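Long-range contacts in neck and C-terminal motor domain of Kar3 (Candida glabrata, PDB 4GKR), which probably hydrolyses ATP to drive movement along microtubules, as a mitotic kinesin-14 motor that binds ADP and magnesium: residues A[74-79]-A[355-360]; A[86-91]-A[127-132]; A[241-246]-A[266-271]. All blocks are in the same frame, centred on the assembly; numbering follows the deposited sequence.

In the fold
All three contacts lie within one kinesin motor domain. Contact 3 is the most central, its centre about 7 Å from the centre of the chain. It joins two strands of the main sheet by backbone hydrogen bonds and ends beside the nucleotide site. Contact 2, mostly buried, has two carboxylates close together on its exposed side. It joins two helix starts near the ADP and touches contact 3: I131 and V132 pack on L266. Contact 1 is the most peripheral, its centre about 17 Å from that of the chain, and only partly buried. It sets a strand of the three-stranded antiparallel sheet on a helix through aromatic and aliphatic packing. The chain loop it closes contains contacts 2 and 3.

Contact 1: residues A[74-79]-A[355-360]; sequences IPFKFD and SLRFAS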
# COMPACT_ATOMS: atom_id res chain seq x y z
N ILE A 74 6.94 16.13 -20.21
CA ILE A 74 6.00 15.01 -20.14
C ILE A 74 4.94 15.22 -19.04
O ILE A 74 5.28 15.36 -17.87
CB ILE A 74 6.72 13.66 -19.90
CG1 ILE A 74 7.81 13.43 -20.95
CG2 ILE A 74 5.75 12.49 -19.96
CD1 ILE A 74 9.20 13.79 -20.46
N PRO A 75 3.65 15.24 -19.43
CA PRO A 75 2.53 15.47 -18.50
C PRO A 75 2.03 14.20 -17.81
O PRO A 75 2.10 13.12 -18.38
CB PRO A 75 1.44 16.03 -19.42
CG PRO A 75 1.71 15.38 -20.74
CD PRO A 75 3.20 15.19 -20.84
N PHE A 76 1.54 14.36 -16.58
CA PHE A 76 0.94 13.27 -15.81
C PHE A 76 -0.23 13.75 -15.00
O PHE A 76 -0.28 14.90 -14.62
CB PHE A 76 1.95 12.63 -14.89
CG PHE A 76 3.03 11.93 -15.61
CD1 PHE A 76 2.81 10.66 -16.10
CD2 PHE A 76 4.23 12.56 -15.83
CE1 PHE A 76 3.79 10.00 -16.80
CE2 PHE A 76 5.23 11.91 -16.53
CZ PHE A 76 5.01 10.63 -17.01
N LYS A 77 -1.18 12.86 -14.74
CA LYS A 77 -2.35 13.22 -13.94
C LYS A 77 -2.65 12.10 -12.96
O LYS A 77 -2.73 10.95 -13.33
CB LYS A 77 -3.55 13.50 -14.85
N PHE A 78 -2.78 12.44 -11.69
CA PHE A 78 -3.13 11.46 -10.67
C PHE A 78 -4.29 11.99 -9.88
O PHE A 78 -4.73 13.11 -10.11
CB PHE A 78 -1.94 11.19 -9.78
CG PHE A 78 -0.77 10.69 -10.53
CD1 PHE A 78 -0.78 9.41 -11.07
CD2 PHE A 78 0.33 11.49 -10.73
CE1 PHE A 78 0.31 8.93 -11.79
CE2 PHE A 78 1.42 11.03 -11.45
CZ PHE A 78 1.42 9.74 -11.97
N ASP A 79 -4.79 11.20 -8.94
CA ASP A 79 -5.94 11.63 -8.12
C ASP A 79 -5.58 12.71 -7.07
O ASP A 79 -6.45 13.50 -6.67
CB ASP A 79 -6.67 10.42 -7.52
CG ASP A 79 -7.25 9.51 -8.60
OD1 ASP A 79 -8.27 9.89 -9.20
OD2 ASP A 79 -6.67 8.42 -8.86
N SER A 355 8.35 4.97 -13.15
CA SER A 355 7.38 4.95 -12.07
C SER A 355 6.09 5.67 -12.43
O SER A 355 5.01 5.12 -12.21
CB SER A 355 7.98 5.54 -10.81
OG SER A 355 8.91 4.65 -10.25
N LEU A 356 6.19 6.87 -12.98
CA LEU A 356 4.98 7.62 -13.35
C LEU A 356 4.18 6.99 -14.49
O LEU A 356 2.95 6.93 -14.43
CB LEU A 356 5.29 9.09 -13.65
CG LEU A 356 5.94 9.91 -12.53
CD1 LEU A 356 5.80 11.37 -12.87
CD2 LEU A 356 5.34 9.65 -11.15
N ARG A 357 4.87 6.51 -15.51
CA ARG A 357 4.22 5.83 -16.62
C ARG A 357 3.53 4.55 -16.16
O ARG A 357 2.43 4.22 -16.63
CB ARG A 357 5.20 5.55 -17.75
CG ARG A 357 5.67 6.82 -18.43
CD ARG A 357 6.95 6.60 -19.20
NE ARG A 357 6.71 6.33 -20.61
CZ ARG A 357 6.72 7.24 -21.57
NH1 ARG A 357 6.97 8.53 -21.29
NH2 ARG A 357 6.47 6.87 -22.83
N PHE A 358 4.16 3.84 -15.23
CA PHE A 358 3.53 2.68 -14.66
C PHE A 358 2.25 3.08 -13.93
O PHE A 358 1.17 2.60 -14.24
CB PHE A 358 4.48 1.93 -13.73
CG PHE A 358 3.86 0.73 -13.05
CD1 PHE A 358 3.86 -0.53 -13.68
CD2 PHE A 358 3.29 0.86 -11.78
CE1 PHE A 358 3.31 -1.64 -13.04
CE2 PHE A 358 2.73 -0.24 -11.15
CZ PHE A 358 2.73 -1.49 -11.77
N ALA A 359 2.38 3.98 -12.96
CA ALA A 359 1.22 4.48 -12.22
C ALA A 359 0.07 4.95 -13.11
O ALA A 359 -1.08 4.86 -12.70
CB ALA A 359 1.65 5.61 -11.31
N SER A 360 0.39 5.47 -14.30
CA SER A 360 -0.65 5.94 -15.22
C SER A 360 -1.49 4.79 -15.77
O SER A 360 -2.72 4.88 -15.76
CB SER A 360 -0.07 6.77 -16.36
OG SER A 360 0.67 7.87 -15.85
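F76 and F78 of the strand pack against one side of the helix carrying L356, A359 and S360. The main interaction is CH-pi. L356 CB sits over one face of the F76 ring, 3.7 Å from its centroid and 14° off the ring normal. L356 CD1 covers the same ring near its rim, 3.6 Å from F76 CD2. The two side chains cross at about a right angle.

Apolar packing continues at F78. Its CE1 lies 3.6 Å from A359 CB, and its CZ is 4.0 Å from L356 CD2. The two methyls of L356 are divided between the two rings. R357 adds its CG, 4.0 Å from F76 CE1, and its bent chain (chi3 96°) leaves NH1 near I74 CG2.

The polar element is S360 OG, in the plane of the F76 ring at its edge, 3.5 Å from CD1. This hydroxyl is bonded back to L356 O at 2.8 Å. S360 N also binds L356 O, from the opposite face of the carbonyl plane.

Strand 73-78 edges the three-stranded antiparallel sheet beside strand 62-67, whose M64 and I66 touch F76 and L356. V340 and I342 of strand 335-342 meet L356; V32 touches F78 and A359.

Contact 2: residues A[86-91]-A[127-132]; sequences ETNDEI and PGDGIV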
# COMPACT_ATOMS: atom_id res chain seq x y z
N GLU A 86 4.79 17.83 2.39
CA GLU A 86 3.71 17.06 3.01
C GLU A 86 4.22 15.91 3.88
O GLU A 86 5.07 15.12 3.48
CB GLU A 86 2.71 16.57 1.96
N THR A 87 3.67 15.85 5.10
CA THR A 87 4.09 14.93 6.16
C THR A 87 3.22 13.69 6.20
O THR A 87 2.09 13.71 5.72
CB THR A 87 3.93 15.59 7.54
OG1 THR A 87 2.53 15.83 7.80
CG2 THR A 87 4.68 16.90 7.59
N ASN A 88 3.74 12.63 6.81
CA ASN A 88 2.96 11.41 7.03
C ASN A 88 1.59 11.67 7.64
O ASN A 88 0.59 11.08 7.23
CB ASN A 88 3.74 10.42 7.90
CG ASN A 88 4.73 9.59 7.10
OD1 ASN A 88 4.86 9.76 5.88
ND2 ASN A 88 5.41 8.69 7.77
N ASP A 89 1.54 12.58 8.61
CA ASP A 89 0.27 12.93 9.25
C ASP A 89 -0.73 13.57 8.31
O ASP A 89 -1.91 13.25 8.36
CB ASP A 89 0.51 13.82 10.47
CG ASP A 89 1.07 13.04 11.65
OD1 ASP A 89 0.68 11.86 11.83
OD2 ASP A 89 1.93 13.60 12.38
N GLU A 90 -0.25 14.45 7.44
CA GLU A 90 -1.13 15.10 6.48
C GLU A 90 -1.64 14.07 5.48
O GLU A 90 -2.81 14.05 5.12
CB GLU A 90 -0.41 16.27 5.77
N ILE A 91 -0.74 13.19 5.06
CA ILE A 91 -1.08 12.12 4.14
C ILE A 91 -2.13 11.16 4.69
O ILE A 91 -2.96 10.66 3.94
CB ILE A 91 0.19 11.40 3.66
CG1 ILE A 91 0.84 12.24 2.56
CG2 ILE A 91 -0.13 10.00 3.16
CD1 ILE A 91 2.13 11.68 2.01
N PRO A 127 7.77 5.03 12.35
CA PRO A 127 7.16 4.90 13.69
C PRO A 127 6.15 6.00 14.02
O PRO A 127 6.48 7.19 13.99
CB PRO A 127 8.37 4.98 14.63
CG PRO A 127 9.52 4.51 13.80
CD PRO A 127 9.25 4.99 12.41
N GLY A 128 4.92 5.60 14.33
CA GLY A 128 3.84 6.53 14.68
C GLY A 128 3.18 7.24 13.50
O GLY A 128 1.96 7.43 13.50
N ASP A 129 3.97 7.60 12.50
CA ASP A 129 3.52 8.39 11.36
C ASP A 129 3.04 7.54 10.16
O ASP A 129 2.11 7.92 9.44
CB ASP A 129 4.67 9.32 10.92
CG ASP A 129 4.61 10.71 11.58
OD1 ASP A 129 3.75 11.53 11.19
OD2 ASP A 129 5.45 11.01 12.47
N GLY A 130 3.67 6.39 9.93
CA GLY A 130 3.48 5.65 8.68
C GLY A 130 2.09 5.06 8.51
O GLY A 130 1.35 4.91 9.48
N ILE A 131 1.73 4.70 7.29
CA ILE A 131 0.42 4.11 7.02
C ILE A 131 0.08 2.96 7.99
O ILE A 131 -1.03 2.93 8.54
CB ILE A 131 0.27 3.67 5.55
CG1 ILE A 131 0.44 4.86 4.59
CG2 ILE A 131 -1.08 3.00 5.31
CD1 ILE A 131 -0.30 6.12 4.99
N VAL A 132 1.01 2.04 8.25
CA VAL A 132 0.72 0.91 9.15
C VAL A 132 0.42 1.36 10.61
O VAL A 132 -0.69 1.13 11.09
CB VAL A 132 1.80 -0.20 9.08
CG1 VAL A 132 1.66 -1.18 10.23
CG2 VAL A 132 1.75 -0.90 7.73
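N88 and D129 meet where two helices begin, with their CA atoms 5.3 Å apart. Just before N88, T87 is the N-cap of helix 88-93. Its OG1 accepts from E90 N at 3.1 Å, with an N-H...O angle of 158°, which fixes the first turn that presents N88 and D89.

N88 carries most of the contact on this side. Its CB and its ND2 each lie 3.3 Å from D129 CB. With CG anti to the carbonyl carbon (chi1 -83°), the amide is set beside D129 CB, and it makes no hydrogen bond to the carboxylate. The amide and carboxylate planes are 56° apart. The polar end of N88 is held from elsewhere: OD1 accepts from R35, and ND2 makes a weak bond to Y122 O.

D89 comes next, on the outer side. Its OD2 lies close to D129 OD1. The two are like-charged acceptors and are not hydrogen-bonded to each other. The side chains cross at about a right angle.

I91, one turn on from N88, closes the inner side. Its CG2 is 4.3 Å from I131 CD1, a loose apolar touch. I131 opens helix 131-147, with G130 at its N-cap.

R35 and Y122 belong to the ADP pocket, and the N88 side chain lies about 5 Å from the nucleotide. This is second-shell packing beside the nucleotide site of a P-loop kinesin motor domain, where the chain leaves helix 120-125, which follows the P-loop, and enters helix 131-147.

Contact 3: residues A[241-246]-A[266-271]; sequences SHSIFI and LVDLAG
I244 and V267 lie side by side and point the same way from one face of the sheet, with I244 CG2 3.9 Å from V267 CG2. They form a non-hydrogen-bonded antiparallel pair. V267 CG1 is anti to the backbone N (chi1 -176°), and both its methyls lie against I244.

The other face carries S243 with D268 and F245 with L266. Both are hydrogen-bonded pairs, each joined by two backbone bonds of 2.8 or 2.9 Å. The S243 and D268 side chains meet at their CB atoms, 3.9 Å apart. The F245 ring leads away from the contact, toward F159 and helix 131-147, so F245 and L266 touch mainly near their CB atoms.

Next to the S243-D268 pair, at the start of the strand, H242 takes over. Its ND1 accepts from A270 N at 3.1 Å, and the bond is nearly straight (168°). The donor is tilted 30° out of the ring plane. L269 CD2 lies by the ring, oblique to it and nearest ND1. The other ring nitrogen, NE2, is hydrogen-bonded to S294 OG. A water lies within hydrogen-bonding distance of S241 O and D268 O.

D268 OD2 binds T121 OG1 of the P-loop, and the D268 side chain is about 4 Å from the magnesium ion. The sequence D268-L269-A270-G271 is the switch II motif (DxxG) of kinesins, here leaving the end of a central strand of the P-loop NTPase sheet.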
# COMPACT_ATOMS: atom_id res chain seq x y z
N SER A 241 12.22 -7.06 -1.84
CA SER A 241 11.14 -7.88 -1.31
C SER A 241 9.85 -7.08 -1.21
O SER A 241 9.88 -5.85 -1.05
CB SER A 241 11.47 -8.32 0.11
OG SER A 241 12.67 -9.04 0.18
N HIS A 242 8.72 -7.79 -1.25
CA HIS A 242 7.47 -7.15 -0.83
C HIS A 242 7.29 -7.38 0.63
O HIS A 242 7.66 -8.42 1.16
CB HIS A 242 6.26 -7.68 -1.58
CG HIS A 242 6.50 -7.92 -3.04
ND1 HIS A 242 6.78 -6.93 -3.90
CD2 HIS A 242 6.51 -9.10 -3.77
CE1 HIS A 242 6.96 -7.45 -5.13
NE2 HIS A 242 6.79 -8.78 -5.04
N SER A 243 6.73 -6.38 1.30
CA SER A 243 6.43 -6.48 2.71
C SER A 243 4.95 -6.28 2.87
O SER A 243 4.44 -5.21 2.53
CB SER A 243 7.18 -5.42 3.49
OG SER A 243 8.52 -5.82 3.65
N ILE A 244 4.27 -7.30 3.37
CA ILE A 244 2.83 -7.22 3.51
C ILE A 244 2.39 -7.29 4.97
O ILE A 244 2.70 -8.23 5.70
CB ILE A 244 2.14 -8.29 2.67
CG1 ILE A 244 2.62 -8.17 1.23
CG2 ILE A 244 0.63 -8.08 2.67
CD1 ILE A 244 2.79 -9.50 0.54
N PHE A 245 1.68 -6.26 5.40
CA PHE A 245 1.05 -6.27 6.70
C PHE A 245 -0.44 -6.55 6.51
O PHE A 245 -1.12 -5.83 5.79
CB PHE A 245 1.29 -4.94 7.38
CG PHE A 245 1.15 -5.00 8.86
CD1 PHE A 245 -0.10 -4.78 9.47
CD2 PHE A 245 2.24 -5.28 9.66
CE1 PHE A 245 -0.24 -4.84 10.85
CE2 PHE A 245 2.10 -5.35 11.04
CZ PHE A 245 0.85 -5.12 11.64
N ILE A 246 -0.96 -7.61 7.11
CA ILE A 246 -2.36 -7.97 6.91
C ILE A 246 -3.09 -7.78 8.22
O ILE A 246 -2.69 -8.34 9.24
CB ILE A 246 -2.55 -9.43 6.46
CG1 ILE A 246 -1.73 -9.74 5.21
CG2 ILE A 246 -4.01 -9.70 6.15
CD1 ILE A 246 -1.93 -11.14 4.66
N LEU A 266 -1.59 -3.84 3.76
CA LEU A 266 -0.75 -2.68 3.59
C LEU A 266 0.53 -3.19 3.04
O LEU A 266 1.22 -3.94 3.71
CB LEU A 266 -0.57 -1.93 4.91
CG LEU A 266 -1.95 -1.68 5.55
CD1 LEU A 266 -1.87 -1.46 7.04
CD2 LEU A 266 -2.70 -0.55 4.87
N VAL A 267 0.81 -2.82 1.80
CA VAL A 267 1.90 -3.43 1.04
C VAL A 267 3.01 -2.44 0.69
O VAL A 267 2.77 -1.37 0.19
CB VAL A 267 1.35 -4.14 -0.21
CG1 VAL A 267 2.45 -4.88 -0.96
CG2 VAL A 267 0.25 -5.13 0.17
N ASP A 268 4.25 -2.84 0.96
CA ASP A 268 5.45 -2.08 0.68
C ASP A 268 6.19 -2.91 -0.37
O ASP A 268 6.81 -3.91 -0.04
CB ASP A 268 6.23 -1.97 2.02
CG ASP A 268 7.65 -1.39 1.87
OD1 ASP A 268 7.99 -0.87 0.78
OD2 ASP A 268 8.45 -1.44 2.86
N LEU A 269 6.12 -2.53 -1.64
CA LEU A 269 6.61 -3.40 -2.72
C LEU A 269 8.12 -3.45 -2.90
O LEU A 269 8.86 -2.59 -2.41
CB LEU A 269 5.92 -3.04 -4.05
CG LEU A 269 4.41 -3.33 -4.13
CD1 LEU A 269 3.70 -2.62 -5.29
CD2 LEU A 269 4.13 -4.81 -4.21
N ALA A 270 8.60 -4.47 -3.61
CA ALA A 270 9.99 -4.50 -4.06
C ALA A 270 10.23 -3.26 -4.89
O ALA A 270 9.33 -2.81 -5.58
CB ALA A 270 10.26 -5.74 -4.88
N GLY A 271 11.44 -2.71 -4.80
CA GLY A 271 11.85 -1.60 -5.66
C GLY A 271 11.57 -1.88 -7.13
O GLY A 271 11.70 -3.01 -7.59
O HOH W 1 9.48 -3.82 1.14